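Local atomic coordinates of tRNA(Phe) 7-((3-amino-3-carboxypropyl)-4-demethylwyosine(37)-N(4))-methyltransferase 1 (PDB entry 2IT2), a protein that probably transfers a methyl group from S-adenosyl-L-methionine to N-4 of a wyosine precursor base at position 37 of phenylalanine tRNA. Residues 47-56 with 106-117; 125-134 with 144-152. All blocks are in the same frame, centred on the assembly; numbering follows the deposited sequence.

Contact 1. Residues 47-56 with 106-117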
loop_
_atom_site.group_PDB
_atom_site.type_symbol
_atom_site.label_atom_id
_atom_site.label_comp_id
_atom_site.label_asym_id
_atom_site.label_seq_id
_atom_site.Cartn_x
_atom_site.Cartn_y
_atom_site.Cartn_z
ATOM N N ASN B 47 -1.619 -14.943 -21.912
ATOM C CA ASN B 47 -0.813 -13.742 -21.718
ATOM C C ASN B 47 -0.357 -13.354 -20.313
ATOM O O ASN B 47 0.091 -12.222 -20.111
ATOM C CB ASN B 47 -1.527 -12.552 -22.348
ATOM C CG ASN B 47 -1.827 -12.778 -23.806
ATOM O OD1 ASN B 47 -1.052 -13.424 -24.506
ATOM N ND2 ASN B 47 -2.946 -12.243 -24.277
ATOM N N TYR B 48 -0.421 -14.290 -19.370
ATOM C CA TYR B 48 -0.016 -14.008 -17.987
ATOM C C TYR B 48 0.708 -15.193 -17.355
ATOM O O TYR B 48 0.626 -16.309 -17.843
ATOM C CB TYR B 48 -1.249 -13.735 -17.120
ATOM C CG TYR B 48 -2.148 -12.637 -17.631
ATOM C CD1 TYR B 48 -1.804 -11.300 -17.467
ATOM C CD2 TYR B 48 -3.337 -12.940 -18.298
ATOM C CE1 TYR B 48 -2.606 -10.284 -17.952
ATOM C CE2 TYR B 48 -4.157 -11.927 -18.792
ATOM C CZ TYR B 48 -3.779 -10.595 -18.622
ATOM O OH TYR B 48 -4.504 -9.574 -19.198
ATOM N N PHE B 49 1.423 -14.923 -16.265
ATOM C CA PHE B 49 2.097 -15.960 -15.472
ATOM C C PHE B 49 2.235 -15.399 -14.064
ATOM O O PHE B 49 2.181 -14.188 -13.872
ATOM C CB PHE B 49 3.472 -16.378 -16.043
ATOM C CG PHE B 49 4.491 -15.270 -16.115
ATOM C CD1 PHE B 49 5.239 -14.912 -14.993
ATOM C CD2 PHE B 49 4.745 -14.608 -17.325
ATOM C CE1 PHE B 49 6.218 -13.913 -15.068
ATOM C CE2 PHE B 49 5.725 -13.606 -17.407
ATOM C CZ PHE B 49 6.464 -13.258 -16.278
ATOM N N THR B 50 2.387 -16.267 -13.070
ATOM C CA THR B 50 2.513 -15.782 -11.700
ATOM C C THR B 50 3.913 -15.948 -11.140
ATOM O O THR B 50 4.657 -16.852 -11.532
ATOM C CB THR B 50 1.527 -16.490 -10.739
ATOM O OG1 THR B 50 1.850 -17.883 -10.656
ATOM C CG2 THR B 50 0.088 -16.329 -11.217
ATOM N N THR B 51 4.279 -15.039 -10.245
ATOM C CA THR B 51 5.575 -15.095 -9.583
ATOM C C THR B 51 5.222 -15.094 -8.092
ATOM O O THR B 51 4.048 -15.144 -7.751
ATOM C CB THR B 51 6.474 -13.880 -9.973
ATOM O OG1 THR B 51 5.848 -12.663 -9.563
ATOM C CG2 THR B 51 6.697 -13.837 -11.491
ATOM N N SER B 52 6.209 -15.058 -7.206
ATOM C CA SER B 52 5.930 -15.090 -5.763
ATOM C C SER B 52 4.661 -14.348 -5.298
ATOM O O SER B 52 4.517 -13.157 -5.557
ATOM C CB SER B 52 7.142 -14.549 -5.000
ATOM O OG SER B 52 7.501 -13.262 -5.462
ATOM N N SER B 53 3.761 -15.053 -4.597
ATOM C CA SER B 53 2.504 -14.475 -4.090
ATOM C C SER B 53 2.107 -15.026 -2.699
ATOM O O SER B 53 2.731 -15.963 -2.205
ATOM C CB SER B 53 1.370 -14.743 -5.088
ATOM O OG SER B 53 1.702 -14.265 -6.385
ATOM N N CYS B 54 1.074 -14.444 -2.082
ATOM C CA CYS B 54 0.590 -14.871 -0.755
ATOM C C CYS B 54 -0.910 -14.563 -0.567
ATOM O O CYS B 54 -1.431 -13.643 -1.194
ATOM C CB CYS B 54 1.426 -14.200 0.340
ATOM S SG CYS B 54 1.508 -12.400 0.252
ATOM N N SER B 55 -1.595 -15.320 0.301
ATOM C CA SER B 55 -3.048 -15.161 0.512
ATOM C C SER B 55 -3.561 -14.352 1.703
ATOM O O SER B 55 -4.737 -14.465 2.061
ATOM C CB SER B 55 -3.720 -16.539 0.569
ATOM O OG SER B 55 -3.313 -17.259 1.725
ATOM N N GLY B 56 -2.700 -13.539 2.304
ATOM C CA GLY B 56 -3.115 -12.728 3.440
ATOM C C GLY B 56 -2.527 -13.256 4.730
ATOM O O GLY B 56 -2.312 -14.452 4.865
ATOM N N PRO B 106 -3.582 -9.988 0.898
ATOM C CA PRO B 106 -2.865 -10.945 0.058
ATOM C C PRO B 106 -2.159 -10.073 -0.994
ATOM O O PRO B 106 -2.592 -8.942 -1.269
ATOM C CB PRO B 106 -3.989 -11.780 -0.578
ATOM C CG PRO B 106 -5.099 -11.698 0.395
ATOM C CD PRO B 106 -5.030 -10.264 0.900
ATOM N N ILE B 107 -1.077 -10.596 -1.559
ATOM C CA ILE B 107 -0.340 -9.894 -2.601
ATOM C C ILE B 107 -0.027 -10.888 -3.712
ATOM O O ILE B 107 0.573 -11.936 -3.471
ATOM C CB ILE B 107 0.999 -9.322 -2.093
ATOM C CG1 ILE B 107 0.761 -8.328 -0.956
ATOM C CG2 ILE B 107 1.739 -8.661 -3.257
ATOM C CD1 ILE B 107 2.031 -7.737 -0.386
ATOM N N LEU B 108 -0.446 -10.566 -4.931
ATOM C CA LEU B 108 -0.176 -11.444 -6.062
ATOM C C LEU B 108 0.677 -10.661 -7.063
ATOM O O LEU B 108 0.437 -9.468 -7.306
ATOM C CB LEU B 108 -1.492 -11.894 -6.729
ATOM C CG LEU B 108 -2.652 -12.412 -5.859
ATOM C CD1 LEU B 108 -3.878 -12.650 -6.727
ATOM C CD2 LEU B 108 -2.250 -13.696 -5.131
ATOM N N HIS B 109 1.700 -11.310 -7.601
ATOM C CA HIS B 109 2.549 -10.682 -8.600
ATOM C C HIS B 109 2.307 -11.460 -9.882
ATOM O O HIS B 109 2.438 -12.690 -9.906
ATOM C CB HIS B 109 4.015 -10.730 -8.168
ATOM C CG HIS B 109 4.348 -9.733 -7.103
ATOM N ND1 HIS B 109 5.576 -9.698 -6.471
ATOM C CD2 HIS B 109 3.629 -8.714 -6.583
ATOM C CE1 HIS B 109 5.592 -8.697 -5.611
ATOM N NE2 HIS B 109 4.427 -8.083 -5.656
ATOM N N VAL B 110 1.918 -10.738 -10.933
ATOM C CA VAL B 110 1.605 -11.369 -12.210
ATOM C C VAL B 110 2.327 -10.740 -13.411
ATOM O O VAL B 110 2.275 -9.530 -13.620
ATOM C CB VAL B 110 0.075 -11.326 -12.474
ATOM C CG1 VAL B 110 -0.245 -12.087 -13.736
ATOM C CG2 VAL B 110 -0.715 -11.933 -11.306
ATOM N N GLY B 111 3.004 -11.565 -14.204
ATOM C CA GLY B 111 3.683 -11.036 -15.376
ATOM C C GLY B 111 2.679 -10.957 -16.519
ATOM O O GLY B 111 1.787 -11.788 -16.602
ATOM N N ALA B 112 2.816 -9.950 -17.382
ATOM C CA ALA B 112 1.903 -9.773 -18.518
ATOM C C ALA B 112 2.673 -9.653 -19.824
ATOM O O ALA B 112 3.766 -9.092 -19.862
ATOM C CB ALA B 112 1.028 -8.525 -18.309
ATOM N N LYS B 113 2.090 -10.167 -20.902
ATOM C CA LYS B 113 2.760 -10.117 -22.193
ATOM C C LYS B 113 2.846 -8.726 -22.848
ATOM O O LYS B 113 3.831 -8.421 -23.528
ATOM C CB LYS B 113 2.092 -11.103 -23.150
ATOM C CG LYS B 113 2.782 -11.203 -24.491
ATOM C CD LYS B 113 2.148 -12.280 -25.336
ATOM C CE LYS B 113 2.877 -12.423 -26.662
ATOM N NZ LYS B 113 2.315 -13.528 -27.487
ATOM N N THR B 114 1.826 -7.892 -22.645
ATOM C CA THR B 114 1.811 -6.545 -23.227
ATOM C C THR B 114 1.271 -5.543 -22.223
ATOM O O THR B 114 0.686 -5.921 -21.208
ATOM C CB THR B 114 0.916 -6.479 -24.480
ATOM O OG1 THR B 114 -0.457 -6.609 -24.100
ATOM C CG2 THR B 114 1.274 -7.592 -25.432
ATOM N N LEU B 115 1.468 -4.259 -22.506
ATOM C CA LEU B 115 0.981 -3.228 -21.613
ATOM C C LEU B 115 -0.541 -3.280 -21.566
ATOM O O LEU B 115 -1.149 -3.065 -20.521
ATOM C CB LEU B 115 1.452 -1.853 -22.078
ATOM C CG LEU B 115 0.990 -0.683 -21.206
ATOM C CD1 LEU B 115 1.485 -0.846 -19.761
ATOM C CD2 LEU B 115 1.512 0.616 -21.828
ATOM N N GLU B 116 -1.157 -3.570 -22.707
ATOM C CA GLU B 116 -2.606 -3.670 -22.735
ATOM C C GLU B 116 -3.119 -4.812 -21.851
ATOM O O GLU B 116 -4.140 -4.663 -21.181
ATOM C CB GLU B 116 -3.094 -3.883 -24.163
ATOM C CG GLU B 116 -4.604 -3.858 -24.285
ATOM C CD GLU B 116 -5.046 -4.051 -25.710
ATOM O OE1 GLU B 116 -4.583 -3.273 -26.567
ATOM O OE2 GLU B 116 -5.843 -4.977 -25.975
ATOM N N ASP B 117 -2.425 -5.952 -21.865
ATOM C CA ASP B 117 -2.838 -7.098 -21.053
ATOM C C ASP B 117 -2.732 -6.722 -19.586
ATOM O O ASP B 117 -3.603 -7.055 -18.797
ATOM C CB ASP B 117 -1.968 -8.333 -21.329
ATOM C CG ASP B 117 -2.160 -8.882 -22.726
ATOM O OD1 ASP B 117 -3.323 -8.940 -23.181
ATOM O OD2 ASP B 117 -1.152 -9.259 -23.362
HETATM O O HOH W 1 -5.237 -10.008 -21.825
HETATM O O HOH W 2 3.378 -11.713 -3.062
#
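Tyr48 and Phe49 pair with Ala112 and Gly111 in an antiparallel beta-sheet, where strand 48-51 runs beside strand 107-112, just ahead of helix 115-127. From Tyr48 the side chain can be followed outward: CB packs on Val110 CG1 at 3.9 Å, CB and CD1 pass Gly111 O, CD1 and CE1 meet the methyl group of Ala112, CE1 and CZ bring the ring edge, in plane, to Asp117 O, and OH donates to Asp117 O at 2.7 Å, coming from above that carbonyl's plane. With CG anti to the carbonyl carbon (chi1 -55°), the ring reaches beyond the strand to the first turn of the helix. A water also donates to Tyr48 OH and to Asp117 OD1, so the hydroxyl is gripped twice. A phenylalanine here would probably keep the ring packing but take the hydroxyl proton from Asp117 O and leave the water without one of its acceptors. On the other sheet face the Phe49 ring lies over Gly111, whose CA sits 3.8 Å from the ring centroid in a CH-pi contact; a beta carbon on Gly111 would fall 2.1 Å from Phe49 CZ. Ala14, Lys15 and Ala18 of helix 11-27 also touch this ring. At Ser52 the chain turns a corner, and pairing resumes at Cys54, whose N bonds to Ile107 O. Across the corner Ser53 OG donates to Thr51 O at 2.9 Å and accepts from His109 N at 3.2 Å.

Contact 2. Residues 125-134 with 144-152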
loop_
_atom_site.group_PDB
_atom_site.type_symbol
_atom_site.label_atom_id
_atom_site.label_comp_id
_atom_site.label_asym_id
_atom_site.label_seq_id
_atom_site.Cartn_x
_atom_site.Cartn_y
_atom_site.Cartn_z
ATOM N N ALA B 125 -8.878 -6.702 -11.481
ATOM C CA ALA B 125 -8.569 -6.908 -10.073
ATOM C C ALA B 125 -9.253 -5.845 -9.217
ATOM O O ALA B 125 -9.875 -6.164 -8.204
ATOM C CB ALA B 125 -7.063 -6.886 -9.866
ATOM N N VAL B 126 -9.155 -4.586 -9.637
ATOM C CA VAL B 126 -9.792 -3.509 -8.888
ATOM C C VAL B 126 -11.292 -3.760 -8.747
ATOM O O VAL B 126 -11.880 -3.497 -7.697
ATOM C CB VAL B 126 -9.570 -2.148 -9.576
ATOM C CG1 VAL B 126 -10.429 -1.076 -8.911
ATOM C CG2 VAL B 126 -8.101 -1.766 -9.500
ATOM N N SER B 127 -11.906 -4.269 -9.812
ATOM C CA SER B 127 -13.337 -4.556 -9.806
ATOM C C SER B 127 -13.695 -5.681 -8.836
ATOM O O SER B 127 -14.842 -5.785 -8.401
ATOM C CB SER B 127 -13.813 -4.938 -11.209
ATOM O OG SER B 127 -13.512 -6.289 -11.509
ATOM N N CYS B 128 -12.722 -6.530 -8.511
ATOM C CA CYS B 128 -12.958 -7.642 -7.591
ATOM C C CYS B 128 -12.677 -7.290 -6.137
ATOM O O CYS B 128 -12.787 -8.141 -5.253
ATOM C CB CYS B 128 -12.121 -8.859 -7.999
ATOM S SG CYS B 128 -12.671 -9.601 -9.552
ATOM N N GLY B 129 -12.310 -6.038 -5.891
ATOM C CA GLY B 129 -12.045 -5.613 -4.528
ATOM C C GLY B 129 -10.592 -5.379 -4.172
ATOM O O GLY B 129 -10.274 -5.161 -3.007
ATOM N N PHE B 130 -9.704 -5.411 -5.160
ATOM C CA PHE B 130 -8.287 -5.189 -4.886
ATOM C C PHE B 130 -7.938 -3.800 -5.421
ATOM O O PHE B 130 -7.336 -3.642 -6.479
ATOM C CB PHE B 130 -7.442 -6.294 -5.547
ATOM C CG PHE B 130 -7.680 -7.680 -4.968
ATOM C CD1 PHE B 130 -7.021 -8.092 -3.811
ATOM C CD2 PHE B 130 -8.546 -8.570 -5.590
ATOM C CE1 PHE B 130 -7.225 -9.385 -3.286
ATOM C CE2 PHE B 130 -8.755 -9.852 -5.080
ATOM C CZ PHE B 130 -8.093 -10.263 -3.926
ATOM N N LYS B 131 -8.324 -2.783 -4.660
ATOM C CA LYS B 131 -8.108 -1.405 -5.073
ATOM C C LYS B 131 -6.658 -0.992 -5.247
ATOM O O LYS B 131 -6.354 -0.093 -6.043
ATOM C CB LYS B 131 -8.815 -0.463 -4.098
ATOM C CG LYS B 131 -10.317 -0.420 -4.296
ATOM C CD LYS B 131 -10.652 0.195 -5.649
ATOM C CE LYS B 131 -12.154 0.300 -5.879
ATOM N NZ LYS B 131 -12.482 0.936 -7.193
ATOM N N TYR B 132 -5.751 -1.637 -4.523
ATOM C CA TYR B 132 -4.343 -1.285 -4.643
ATOM C C TYR B 132 -3.612 -2.076 -5.725
ATOM O O TYR B 132 -2.446 -2.433 -5.569
ATOM C CB TYR B 132 -3.625 -1.442 -3.295
ATOM C CG TYR B 132 -3.995 -0.395 -2.263
ATOM C CD1 TYR B 132 -4.282 0.918 -2.642
ATOM C CD2 TYR B 132 -4.001 -0.702 -0.901
ATOM C CE1 TYR B 132 -4.566 1.900 -1.688
ATOM C CE2 TYR B 132 -4.279 0.271 0.059
ATOM C CZ TYR B 132 -4.558 1.568 -0.341
ATOM O OH TYR B 132 -4.814 2.534 0.605
ATOM N N SER B 133 -4.290 -2.346 -6.834
ATOM C CA SER B 133 -3.659 -3.079 -7.916
ATOM C C SER B 133 -3.080 -2.095 -8.927
ATOM O O SER B 133 -3.677 -1.040 -9.193
ATOM C CB SER B 133 -4.673 -4.013 -8.578
ATOM O OG SER B 133 -5.162 -4.969 -7.638
ATOM N N ASN B 134 -1.933 -2.437 -9.504
ATOM C CA ASN B 134 -1.292 -1.528 -10.453
ATOM C C ASN B 134 -0.133 -2.192 -11.185
ATOM O O ASN B 134 0.065 -3.392 -11.066
ATOM C CB ASN B 134 -0.781 -0.303 -9.688
ATOM C CG ASN B 134 -0.021 -0.684 -8.427
ATOM O OD1 ASN B 134 0.941 -1.452 -8.472
ATOM N ND2 ASN B 134 -0.457 -0.146 -7.288
ATOM N N ILE B 144 5.487 -6.552 -14.404
ATOM C CA ILE B 144 4.767 -7.147 -13.278
ATOM C C ILE B 144 3.613 -6.281 -12.820
ATOM O O ILE B 144 3.752 -5.067 -12.642
ATOM C CB ILE B 144 5.710 -7.388 -12.047
ATOM C CG1 ILE B 144 6.834 -8.368 -12.411
ATOM C CG2 ILE B 144 4.909 -7.913 -10.842
ATOM C CD1 ILE B 144 6.366 -9.735 -12.832
ATOM N N VAL B 145 2.467 -6.936 -12.678
ATOM C CA VAL B 145 1.250 -6.331 -12.168
ATOM C C VAL B 145 1.165 -6.826 -10.716
ATOM O O VAL B 145 1.417 -8.005 -10.439
ATOM C CB VAL B 145 0.011 -6.844 -12.921
ATOM C CG1 VAL B 145 -1.242 -6.527 -12.131
ATOM C CG2 VAL B 145 -0.055 -6.198 -14.298
ATOM N N GLU B 146 0.854 -5.926 -9.791
ATOM C CA GLU B 146 0.701 -6.297 -8.375
ATOM C C GLU B 146 -0.768 -6.130 -8.035
ATOM O O GLU B 146 -1.371 -5.108 -8.370
ATOM C CB GLU B 146 1.533 -5.385 -7.467
ATOM C CG GLU B 146 1.443 -5.709 -5.981
ATOM C CD GLU B 146 2.443 -4.908 -5.181
ATOM O OE1 GLU B 146 2.261 -3.677 -5.065
ATOM O OE2 GLU B 146 3.420 -5.502 -4.677
ATOM N N ILE B 147 -1.341 -7.144 -7.388
ATOM C CA ILE B 147 -2.746 -7.148 -6.969
ATOM C C ILE B 147 -2.742 -7.134 -5.441
ATOM O O ILE B 147 -2.122 -7.991 -4.805
ATOM C CB ILE B 147 -3.458 -8.412 -7.497
ATOM C CG1 ILE B 147 -3.443 -8.398 -9.029
ATOM C CG2 ILE B 147 -4.881 -8.504 -6.946
ATOM C CD1 ILE B 147 -4.025 -9.643 -9.660
ATOM N N ARG B 148 -3.425 -6.159 -4.852
ATOM C CA ARG B 148 -3.438 -6.013 -3.401
ATOM C C ARG B 148 -4.689 -5.267 -2.957
ATOM O O ARG B 148 -5.219 -4.443 -3.705
ATOM C CB ARG B 148 -2.177 -5.247 -2.988
ATOM C CG ARG B 148 -1.906 -5.170 -1.501
ATOM C CD ARG B 148 -0.503 -4.624 -1.253
ATOM N NE ARG B 148 -0.366 -3.231 -1.665
ATOM C CZ ARG B 148 -0.787 -2.184 -0.959
ATOM N NH1 ARG B 148 -1.381 -2.350 0.217
ATOM N NH2 ARG B 148 -0.615 -0.961 -1.440
ATOM N N SER B 149 -5.149 -5.555 -1.739
ATOM C CA SER B 149 -6.340 -4.925 -1.168
ATOM C C SER B 149 -5.929 -3.847 -0.163
ATOM O O SER B 149 -4.772 -3.787 0.258
ATOM C CB SER B 149 -7.218 -5.985 -0.481
ATOM O OG SER B 149 -8.544 -5.512 -0.275
ATOM N N THR B 150 -6.887 -3.009 0.223
ATOM C CA THR B 150 -6.635 -1.904 1.151
ATOM C C THR B 150 -6.732 -2.221 2.638
ATOM O O THR B 150 -6.172 -1.492 3.458
ATOM C CB THR B 150 -7.598 -0.744 0.890
ATOM O OG1 THR B 150 -8.932 -1.154 1.223
ATOM C CG2 THR B 150 -7.532 -0.325 -0.570
ATOM N N GLU B 151 -7.451 -3.282 2.989
ATOM C CA GLU B 151 -7.635 -3.662 4.390
ATOM C C GLU B 151 -6.346 -4.022 5.111
ATOM O O GLU B 151 -5.483 -4.709 4.566
ATOM C CB GLU B 151 -8.609 -4.839 4.498
ATOM C CG GLU B 151 -10.060 -4.476 4.214
ATOM C CD GLU B 151 -10.220 -3.647 2.953
ATOM O OE1 GLU B 151 -9.817 -4.122 1.870
ATOM O OE2 GLU B 151 -10.746 -2.515 3.044
ATOM N N ARG B 152 -6.222 -3.549 6.346
ATOM C CA ARG B 152 -5.052 -3.849 7.160
ATOM C C ARG B 152 -5.269 -3.344 8.577
ATOM O O ARG B 152 -6.199 -2.579 8.843
ATOM C CB ARG B 152 -3.802 -3.192 6.580
ATOM C CG ARG B 152 -3.832 -1.676 6.619
ATOM C CD ARG B 152 -2.553 -1.077 6.035
ATOM N NE ARG B 152 -1.392 -1.317 6.888
ATOM C CZ ARG B 152 -0.132 -1.099 6.518
ATOM N NH1 ARG B 152 0.133 -0.636 5.305
ATOM N NH2 ARG B 152 0.863 -1.331 7.364
HETATM O O HOH W 3 -9.197 -2.722 -1.587
HETATM O O HOH W 4 2.967 -2.025 -7.046
#
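Ile147 CG2 packs closely between Phe130 and Ala125. It lies over one face of the Phe130 ring, 3.5 Å from CG, while the ring edge is turned to the backbone at Arg148 and Ser149. CG2 stands anti to the backbone N of Ile147, which carries this methyl group to the ring. Helix 167-194 packs on Phe130 as well. Ser133 OG donates to Phe130 O at 2.8 Å, bracing the type I turn from Phe130 to Ser133, and accepts only a weak bond from Arg148 N. Beyond the turn, Asn134 and Glu146 form a regular hydrogen-bonded pair, with Glu146 N reaching Asn134 O at 2.9 Å.

The Tyr132 ring is packed just as tightly: Thr150 CG2 sits over one face, 3.5 Å from the centroid, and one face of the Arg148 guanidinium lies against Tyr132 CB and CD2, its plane 26° from the ring. Tyr132 and Arg148 of the second subunit make reciprocal cation-pi contacts with this pair, so this corner lies at the interface with the second subunit. The looser side is at exposed Lys131, where Tyr132 N bonds only weakly to Arg148 O and a water bridges Gly129 O, Lys131 N and Thr150 N. Gly129 ends helix 115-127 in a Schellman motif, and the chain then enters the antiparallel beta-hairpin of strands 134-138 and 143-148.

In the fold
From the N terminus, the chain passes through segment 47-56 at the start of strand 48-63 and returns along strand 98-112 to close contact 1 over 49 intervening residues. Helix 115-127 follows directly and carries the chain to contact 2, which closes a much shorter excursion of nine residues between 134 and 144. The two contacts are therefore in series, neither nested nor crossed. They meet in space all the same, since strand 98-112 lies between strands 48-63 and 143-148: Val110 O is 2.8 Å from Val145 N, and Leu108 O is 2.9 Å from Ile147 N. Glu146 OE2 and His109 NE2 are hydrogen-bonded, a side-chain link between the contacts. Helix 115-127 starts in contact 1 and finishes in contact 2.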